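Local coordinates for protein synaptotagmin-4 (Rattus norvegicus, PDB 1W15) that helps control the mobility of neuronal dense core vesicles through interaction with the kinesin KIF1A, and is seen here as its C2B domain, at residues G130-E135 with I144-M149. Numbering follows the deposited sequence. Where two conformers were deposited one is given.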
# COMPACT_ATOMS: atom_id res chain seq x y z
N GLY A 130 13.64 1.29 -18.09
CA GLY A 130 13.34 2.40 -19.00
C GLY A 130 11.88 2.84 -19.14
O GLY A 130 11.56 4.03 -18.98
N GLY A 131 10.99 1.90 -19.48
CA GLY A 131 9.57 2.27 -19.73
C GLY A 131 8.84 2.66 -18.45
O GLY A 131 7.96 3.53 -18.43
N HIS A 132 9.19 1.99 -17.35
CA HIS A 132 8.57 2.28 -16.06
C HIS A 132 8.98 3.70 -15.64
O HIS A 132 8.14 4.50 -15.25
CB HIS A 132 9.00 1.22 -15.02
CG HIS A 132 8.16 1.24 -13.76
ND1 HIS A 132 8.27 0.28 -12.77
CD2 HIS A 132 7.22 2.12 -13.32
CE1 HIS A 132 7.43 0.56 -11.79
NE2 HIS A 132 6.77 1.67 -12.10
N TRP A 133 10.28 4.01 -15.77
CA TRP A 133 10.76 5.37 -15.46
C TRP A 133 10.12 6.46 -16.34
O TRP A 133 9.79 7.53 -15.86
CB TRP A 133 12.26 5.44 -15.63
CG TRP A 133 12.90 6.60 -14.91
CD1 TRP A 133 13.49 7.73 -15.47
CD2 TRP A 133 13.03 6.75 -13.49
NE1 TRP A 133 14.01 8.52 -14.48
CE2 TRP A 133 13.74 7.95 -13.26
CE3 TRP A 133 12.65 5.97 -12.39
CZ2 TRP A 133 14.05 8.41 -11.97
CZ3 TRP A 133 12.97 6.42 -11.10
CH2 TRP A 133 13.66 7.64 -10.91
N LYS A 134 9.99 6.19 -17.63
CA LYS A 134 9.31 7.15 -18.53
C LYS A 134 7.88 7.48 -18.05
O LYS A 134 7.42 8.65 -18.09
CB LYS A 134 9.31 6.62 -19.97
CG LYS A 134 8.51 7.55 -20.90
CD LYS A 134 8.82 7.42 -22.36
CE LYS A 134 7.69 8.07 -23.21
NZ LYS A 134 7.48 9.58 -23.00
N GLU A 135 7.18 6.44 -17.60
CA GLU A 135 5.78 6.56 -17.20
C GLU A 135 5.70 7.40 -15.91
O GLU A 135 4.85 8.31 -15.82
CB GLU A 135 5.15 5.17 -17.04
CG GLU A 135 3.62 5.17 -17.12
CD GLU A 135 3.00 3.77 -17.07
OE1 GLU A 135 3.70 2.79 -17.38
OE2 GLU A 135 1.80 3.67 -16.71
N ILE A 144 2.63 4.16 -9.81
CA ILE A 144 2.55 3.18 -10.89
C ILE A 144 3.35 1.95 -10.43
O ILE A 144 4.48 2.11 -9.95
CB ILE A 144 3.16 3.73 -12.18
CG1 ILE A 144 2.51 5.07 -12.59
CG2 ILE A 144 3.09 2.68 -13.33
CD1 ILE A 144 3.41 5.91 -13.54
N ALA A 145 2.76 0.77 -10.61
CA ALA A 145 3.36 -0.55 -10.19
C ALA A 145 3.62 -1.43 -11.39
O ALA A 145 2.76 -1.48 -12.31
CB ALA A 145 2.45 -1.26 -9.20
N LYS A 146 4.79 -2.11 -11.45
CA LYS A 146 5.10 -3.02 -12.55
C LYS A 146 5.98 -4.13 -12.02
O LYS A 146 6.80 -3.88 -11.12
CB LYS A 146 5.89 -2.38 -13.70
CG LYS A 146 5.26 -1.14 -14.32
CD LYS A 146 5.89 -0.80 -15.72
CE LYS A 146 5.19 0.44 -16.33
NZ LYS A 146 3.69 0.23 -16.31
N TRP A 147 5.78 -5.31 -12.58
CA TRP A 147 6.71 -6.46 -12.44
C TRP A 147 7.89 -6.29 -13.39
O TRP A 147 7.71 -5.86 -14.54
CB TRP A 147 5.98 -7.75 -12.80
CG TRP A 147 5.13 -8.33 -11.71
CD1 TRP A 147 3.74 -8.38 -11.66
CD2 TRP A 147 5.60 -8.99 -10.53
NE1 TRP A 147 3.34 -9.01 -10.49
CE2 TRP A 147 4.45 -9.43 -9.80
CE3 TRP A 147 6.90 -9.26 -10.01
CZ2 TRP A 147 4.54 -10.13 -8.56
CZ3 TRP A 147 7.01 -9.97 -8.80
CH2 TRP A 147 5.82 -10.38 -8.07
N HIS A 148 9.10 -6.60 -12.92
CA HIS A 148 10.29 -6.55 -13.74
C HIS A 148 11.07 -7.83 -13.56
O HIS A 148 11.17 -8.30 -12.44
CB HIS A 148 11.21 -5.44 -13.27
CG HIS A 148 10.63 -4.09 -13.45
ND1 HIS A 148 10.76 -3.38 -14.63
CD2 HIS A 148 9.90 -3.31 -12.61
CE1 HIS A 148 10.17 -2.20 -14.50
NE2 HIS A 148 9.64 -2.13 -13.29
N MET A 149 11.66 -8.34 -14.64
CA MET A 149 12.66 -9.45 -14.52
C MET A 149 13.93 -8.89 -13.88
O MET A 149 14.33 -7.76 -14.14
CB MET A 149 13.01 -10.05 -15.89
CG MET A 149 11.80 -10.63 -16.70
SD MET A 149 10.95 -12.00 -15.86
CE MET A 149 12.26 -13.18 -15.55
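His132, on helix 128-138 of this C2B domain, sends its imidazole against Ile144, Lys146 and His148, alternate residues of the last strand of the C2 beta sandwich. Helix and strand run nearly antiparallel, at 175° for the short segments, with axes 9.6 Å apart. Both ring nitrogens are engaged at the imidazole edge. NE2 of His132 donates to O of Ile144 at 3.2 Å, with the acceptor close to the ring plane, although the donor stands well above the carbonyl plane and so misses the lone pairs. ND1 of His132 lies 2.8 Å from NE2 of His148; either may be the donor, and the two rings meet rim to rim with planes only 13° apart. One face of the His132 ring carries the aliphatic chain of Lys146, whose CG sits 3.6 Å above the ring centroid in a CH-pi contact. Having crossed the ring, the lysine bends at its last torsion (chi4 -51°), and its NZ forms a salt bridge with OE1 of Glu135 at 2.8 Å, on the syn side of the carboxylate but tilted out of its plane. Replacing His132 with an alanine would take away the ring that joins these three residues, and would probably leave NE2 of His148 and O of Ile144 without this partner and the Lys146 methylenes without the face they pack on. In the second shell, Ser128, at the start of the same helix, hydrogen-bonds ND1 of His148, so both nitrogens of that ring are also held, while Leu121 of strand 114-121 touches both histidines. The strand itself is fixed by backbone hydrogen bonds from Ile144, Lys146 and His148 to strand 18-26. Next to the salt bridge, Gln26 of a second subunit packs on Glu135, Ile144 and Lys146. At this end of the contact, CD1 of Ile144 rests 3.7 Å from CG of Glu135.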